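Local coordinates for protein PurR transcriptional regulator (Vibrio parahaemolyticus, PDB 3D8U) that probably acts as a DNA-binding transcription factor of the LacI/PurR family, recognising cis-regulatory DNA, at residues Phe125-Leu139 with His155-Gly168. Sequence-based numbering, arbitrary orientation.
Sequences FIGARGNHSTLQRQL and HFLTTHEAPSSQLG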
loop_
_atom_site.group_PDB
_atom_site.type_symbol
_atom_site.label_atom_id
_atom_site.label_comp_id
_atom_site.label_asym_id
_atom_site.label_seq_id
_atom_site.Cartn_x
_atom_site.Cartn_y
_atom_site.Cartn_z
ATOM N N PHE B 125 7.924 -13.275 18.166
ATOM C CA PHE B 125 7.443 -13.145 16.794
ATOM C C PHE B 125 6.112 -12.419 16.771
ATOM O O PHE B 125 5.203 -12.752 17.539
ATOM C CB PHE B 125 7.249 -14.551 16.223
ATOM C CG PHE B 125 6.800 -14.590 14.797
ATOM C CD1 PHE B 125 7.736 -14.636 13.761
ATOM C CD2 PHE B 125 5.443 -14.639 14.483
ATOM C CE1 PHE B 125 7.327 -14.719 12.420
ATOM C CE2 PHE B 125 5.010 -14.716 13.133
ATOM C CZ PHE B 125 5.953 -14.754 12.106
ATOM N N ILE B 126 5.961 -11.465 15.877
ATOM C CA ILE B 126 4.657 -10.893 15.695
ATOM C C ILE B 126 4.328 -10.958 14.219
ATOM O O ILE B 126 5.089 -10.460 13.400
ATOM C CB ILE B 126 4.628 -9.443 16.178
ATOM C CG1 ILE B 126 4.943 -9.359 17.669
ATOM C CG2 ILE B 126 3.281 -8.848 15.954
ATOM C CD1 ILE B 126 5.420 -7.972 18.092
ATOM N N GLY B 127 3.194 -11.556 13.875
ATOM C CA GLY B 127 2.743 -11.555 12.478
ATOM C C GLY B 127 1.246 -11.434 12.250
ATOM O O GLY B 127 0.452 -11.642 13.168
ATOM N N ALA B 128 0.840 -11.101 11.027
ATOM C CA ALA B 128 -0.595 -11.044 10.748
ATOM C C ALA B 128 -1.052 -11.706 9.473
ATOM O O ALA B 128 -0.273 -12.291 8.732
ATOM C CB ALA B 128 -1.076 -9.639 10.789
ATOM N N ARG B 129 -2.344 -11.539 9.206
ATOM C CA ARG B 129 -3.116 -12.372 8.262
ATOM C C ARG B 129 -2.651 -13.822 8.365
ATOM O O ARG B 129 -2.292 -14.451 7.383
ATOM C CB ARG B 129 -3.197 -11.809 6.821
ATOM C CG ARG B 129 -2.070 -10.914 6.367
ATOM C CD ARG B 129 -0.847 -11.704 5.940
ATOM N NE ARG B 129 -0.827 -11.989 4.498
ATOM C CZ ARG B 129 -0.155 -13.001 3.942
ATOM N NH1 ARG B 129 0.554 -13.844 4.707
ATOM N NH2 ARG B 129 -0.206 -13.184 2.619
ATOM N N GLY B 130 -2.690 -14.316 9.604
ATOM C CA GLY B 130 -2.177 -15.616 9.983
ATOM C C GLY B 130 -3.186 -16.737 9.916
ATOM O O GLY B 130 -3.003 -17.789 10.543
ATOM N N ASN B 131 -4.259 -16.497 9.172
ATOM C CA ASN B 131 -5.172 -17.548 8.760
ATOM C C ASN B 131 -4.898 -17.809 7.275
ATOM O O ASN B 131 -5.301 -18.846 6.735
ATOM C CB ASN B 131 -6.647 -17.164 9.015
ATOM C CG ASN B 131 -6.944 -16.753 10.507
ATOM O OD1 ASN B 131 -8.113 -16.688 10.913
ATOM N ND2 ASN B 131 -5.901 -16.458 11.297
ATOM N N HIS B 132 -4.214 -16.854 6.625
ATOM C CA HIS B 132 -3.617 -17.064 5.296
ATOM C C HIS B 132 -2.305 -17.830 5.448
ATOM O O HIS B 132 -1.622 -17.670 6.454
ATOM C CB HIS B 132 -3.378 -15.750 4.534
ATOM C CG HIS B 132 -2.899 -15.970 3.129
ATOM N ND1 HIS B 132 -1.558 -16.047 2.799
ATOM C CD2 HIS B 132 -3.581 -16.210 1.980
ATOM C CE1 HIS B 132 -1.437 -16.290 1.504
ATOM N NE2 HIS B 132 -2.649 -16.396 0.984
ATOM N N SER B 133 -1.950 -18.644 4.449
ATOM C CA SER B 133 -0.889 -19.647 4.615
ATOM C C SER B 133 0.534 -19.101 4.727
ATOM O O SER B 133 1.332 -19.664 5.447
ATOM C CB SER B 133 -0.991 -20.764 3.565
ATOM O OG SER B 133 -0.127 -20.548 2.457
ATOM N N THR B 134 0.847 -18.006 4.044
ATOM C CA THR B 134 2.179 -17.395 4.161
ATOM C C THR B 134 2.613 -17.156 5.603
ATOM O O THR B 134 3.733 -17.425 5.974
ATOM C CB THR B 134 2.255 -16.069 3.400
ATOM O OG1 THR B 134 1.957 -16.323 2.030
ATOM C CG2 THR B 134 3.643 -15.436 3.500
ATOM N N LEU B 135 1.742 -16.620 6.433
ATOM C CA LEU B 135 2.210 -16.377 7.762
ATOM C C LEU B 135 2.655 -17.691 8.424
ATOM O O LEU B 135 3.706 -17.723 9.059
ATOM C CB LEU B 135 1.179 -15.634 8.607
ATOM C CG LEU B 135 1.665 -15.693 10.067
ATOM C CD1 LEU B 135 2.670 -14.591 10.394
ATOM C CD2 LEU B 135 0.505 -15.693 11.026
ATOM N N GLN B 136 1.875 -18.762 8.254
ATOM C CA GLN B 136 2.161 -20.037 8.925
ATOM C C GLN B 136 3.529 -20.617 8.554
ATOM O O GLN B 136 4.222 -21.204 9.393
ATOM C CB GLN B 136 1.048 -21.060 8.717
ATOM C CG GLN B 136 0.957 -22.102 9.872
ATOM C CD GLN B 136 -0.094 -21.763 10.990
ATOM O OE1 GLN B 136 -0.671 -22.681 11.610
ATOM N NE2 GLN B 136 -0.355 -20.454 11.225
ATOM N N ARG B 137 3.916 -20.415 7.302
ATOM C CA ARG B 137 5.221 -20.796 6.813
ATOM C C ARG B 137 6.336 -19.964 7.407
ATOM O O ARG B 137 7.427 -20.457 7.571
ATOM C CB ARG B 137 5.245 -20.670 5.322
ATOM C CG ARG B 137 4.620 -21.846 4.587
ATOM C CD ARG B 137 5.679 -22.751 4.028
ATOM N NE ARG B 137 5.687 -23.986 4.798
ATOM C CZ ARG B 137 6.664 -24.890 4.827
ATOM N NH1 ARG B 137 7.782 -24.740 4.129
ATOM N NH2 ARG B 137 6.506 -25.961 5.582
ATOM N N GLN B 138 6.073 -18.711 7.739
ATOM C CA GLN B 138 7.075 -17.860 8.389
ATOM C C GLN B 138 7.206 -18.198 9.872
ATOM O O GLN B 138 8.309 -18.213 10.403
ATOM C CB GLN B 138 6.722 -16.372 8.281
ATOM C CG GLN B 138 6.170 -15.918 6.950
ATOM C CD GLN B 138 5.770 -14.456 6.965
ATOM O OE1 GLN B 138 6.410 -13.622 6.316
ATOM N NE2 GLN B 138 4.717 -14.128 7.711
ATOM N N LEU B 139 6.074 -18.439 10.532
ATOM C CA LEU B 139 6.032 -18.814 11.946
ATOM C C LEU B 139 6.863 -20.040 12.112
ATOM O O LEU B 139 7.761 -20.095 12.938
ATOM C CB LEU B 139 4.617 -19.201 12.355
ATOM C CG LEU B 139 3.958 -18.694 13.638
ATOM C CD1 LEU B 139 3.300 -19.826 14.334
ATOM C CD2 LEU B 139 4.922 -18.034 14.574
ATOM N N HIS B 155 6.819 -17.701 22.069
ATOM C CA HIS B 155 6.522 -16.298 22.364
ATOM C C HIS B 155 6.208 -15.603 21.081
ATOM O O HIS B 155 7.014 -14.830 20.521
ATOM C CB HIS B 155 7.595 -15.610 23.242
ATOM C CG HIS B 155 7.597 -16.131 24.645
ATOM N ND1 HIS B 155 6.517 -15.979 25.493
ATOM C CD2 HIS B 155 8.484 -16.911 25.311
ATOM C CE1 HIS B 155 6.773 -16.583 26.643
ATOM N NE2 HIS B 155 7.956 -17.165 26.557
ATOM N N PHE B 156 5.015 -15.932 20.602
ATOM C CA PHE B 156 4.532 -15.362 19.358
ATOM C C PHE B 156 3.111 -14.818 19.469
ATOM O O PHE B 156 2.326 -15.290 20.319
ATOM C CB PHE B 156 4.652 -16.374 18.225
ATOM C CG PHE B 156 3.783 -17.557 18.372
ATOM C CD1 PHE B 156 4.279 -18.735 18.883
ATOM C CD2 PHE B 156 2.469 -17.527 17.969
ATOM C CE1 PHE B 156 3.479 -19.877 18.997
ATOM C CE2 PHE B 156 1.657 -18.683 18.088
ATOM C CZ PHE B 156 2.183 -19.844 18.590
ATOM N N LEU B 157 2.797 -13.838 18.615
ATOM C CA LEU B 157 1.439 -13.337 18.467
ATOM C C LEU B 157 1.048 -13.309 17.021
ATOM O O LEU B 157 1.790 -12.726 16.206
ATOM C CB LEU B 157 1.360 -11.902 18.957
ATOM C CG LEU B 157 0.789 -11.535 20.307
ATOM C CD1 LEU B 157 0.664 -12.745 21.215
ATOM C CD2 LEU B 157 1.723 -10.508 20.919
ATOM N N THR B 158 -0.112 -13.871 16.679
ATOM C CA THR B 158 -0.626 -13.682 15.312
ATOM C C THR B 158 -2.074 -13.199 15.274
ATOM O O THR B 158 -2.838 -13.475 16.191
ATOM C CB THR B 158 -0.483 -14.949 14.483
ATOM O OG1 THR B 158 -1.030 -16.050 15.208
ATOM C CG2 THR B 158 0.993 -15.239 14.175
ATOM N N THR B 159 -2.461 -12.454 14.242
ATOM C CA THR B 159 -3.889 -12.178 14.048
ATOM C C THR B 159 -4.333 -12.548 12.663
ATOM O O THR B 159 -3.546 -12.599 11.720
ATOM C CB THR B 159 -4.297 -10.701 14.292
ATOM O OG1 THR B 159 -3.684 -9.846 13.317
ATOM C CG2 THR B 159 -3.915 -10.240 15.703
ATOM N N HIS B 160 -5.619 -12.809 12.542
ATOM C CA HIS B 160 -6.228 -13.010 11.237
ATOM C C HIS B 160 -6.315 -11.649 10.531
ATOM O O HIS B 160 -6.377 -11.575 9.308
ATOM C CB HIS B 160 -7.598 -13.717 11.372
ATOM C CG HIS B 160 -8.463 -13.217 12.505
ATOM N ND1 HIS B 160 -9.843 -13.322 12.488
ATOM C CD2 HIS B 160 -8.152 -12.619 13.687
ATOM C CE1 HIS B 160 -10.340 -12.812 13.604
ATOM N NE2 HIS B 160 -9.337 -12.368 14.344
ATOM N N GLU B 161 -6.254 -10.576 11.319
ATOM C CA GLU B 161 -6.284 -9.225 10.780
ATOM C C GLU B 161 -5.083 -8.819 9.926
ATOM O O GLU B 161 -4.142 -9.587 9.755
ATOM C CB GLU B 161 -6.537 -8.217 11.887
ATOM C CG GLU B 161 -8.000 -7.798 11.901
ATOM C CD GLU B 161 -8.511 -7.529 13.304
ATOM O OE1 GLU B 161 -9.573 -8.086 13.661
ATOM O OE2 GLU B 161 -7.841 -6.774 14.055
ATOM N N ALA B 162 -5.148 -7.605 9.382
ATOM C CA ALA B 162 -4.111 -7.083 8.491
ATOM C C ALA B 162 -3.020 -6.397 9.305
ATOM O O ALA B 162 -3.291 -5.928 10.423
ATOM C CB ALA B 162 -4.712 -6.133 7.476
ATOM N N PRO B 163 -1.785 -6.348 8.746
ATOM C CA PRO B 163 -0.604 -5.839 9.430
ATOM C C PRO B 163 -0.768 -4.351 9.667
ATOM O O PRO B 163 -1.329 -3.662 8.821
ATOM C CB PRO B 163 0.497 -6.070 8.409
ATOM C CG PRO B 163 -0.200 -5.979 7.109
ATOM C CD PRO B 163 -1.437 -6.762 7.375
ATOM N N SER B 164 -0.303 -3.872 10.812
ATOM C CA SER B 164 -0.544 -2.520 11.204
ATOM C C SER B 164 0.526 -2.184 12.207
ATOM O O SER B 164 1.083 -3.075 12.852
ATOM C CB SER B 164 -1.893 -2.430 11.879
ATOM O OG SER B 164 -1.777 -2.767 13.248
ATOM N N SER B 165 0.824 -0.904 12.366
ATOM C CA SER B 165 1.827 -0.586 13.342
ATOM C C SER B 165 1.231 -0.648 14.720
ATOM O O SER B 165 1.974 -0.851 15.663
ATOM C CB SER B 165 2.492 0.751 13.085
ATOM O OG SER B 165 1.518 1.765 13.084
ATOM N N GLN B 166 -0.091 -0.489 14.849
ATOM C CA GLN B 166 -0.734 -0.663 16.169
ATOM C C GLN B 166 -0.454 -2.085 16.644
ATOM O O GLN B 166 -0.157 -2.342 17.816
ATOM C CB GLN B 166 -2.245 -0.445 16.144
ATOM C CG GLN B 166 -2.883 -0.841 17.450
ATOM C CD GLN B 166 -4.394 -0.798 17.429
ATOM O OE1 GLN B 166 -5.031 -0.745 16.375
ATOM N NE2 GLN B 166 -4.990 -0.816 18.610
ATOM N N LEU B 167 -0.530 -3.006 15.709
ATOM C CA LEU B 167 -0.269 -4.362 16.055
ATOM C C LEU B 167 1.162 -4.545 16.595
ATOM O O LEU B 167 1.337 -5.276 17.561
ATOM C CB LEU B 167 -0.543 -5.258 14.868
ATOM C CG LEU B 167 -1.115 -6.609 15.199
ATOM C CD1 LEU B 167 -1.315 -7.360 13.912
ATOM C CD2 LEU B 167 -0.184 -7.393 16.146
ATOM N N GLY B 168 2.168 -3.890 15.991
ATOM C CA GLY B 168 3.570 -4.033 16.425
ATOM C C GLY B 168 3.830 -3.377 17.770
ATOM O O GLY B 168 4.555 -3.897 18.583
#
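Leu139 and Phe156 meet at about a right angle, the leucine's CD1 lying over the centre of the phenylalanine ring, 4.2 Å above its plane. Its other methyl, CD2, sits over a face of the Phe125 ring near the rim, so the forked end of a leucine serves two aromatics. Phe125 has CG anti to its own N (chi1 -178°), which brings CE2 to 4.2 Å from Thr158 CG2 at the ring edge; Trp142 meets the same ring from farther along helix 133-148. This side belongs to a beta-alpha-beta unit of the periplasmic binding protein-like domain, helix 133-148 linking the parallel strands 123-128 and 156-159. On the other face of the sheet packs the next helix, 165-178: Ile126 CG2 lies 3.8 Å from Leu167 CD2, the two side chains sliding past each other in opposite directions. Ala128's single methyl fits between the Glu161 carbonyl and Leu167 CD1, 3.9 Å from the latter. Gly127, lacking a side chain, lets Leu135 CD1 lie 3.7 Å from its CA. Its N donates to Leu157 O (3.0 Å), and its O accepts from Thr159 N. Further along, Arg129 N bonds to Glu161 O at 2.7 Å and Gly130 N to Thr159 O at 2.9 Å. Outermost, polar Asn131 and His160 suit an exposed edge: they lie side by side, pointing the same way, the amide meeting chiefly His160 CB, with OD1 near CG.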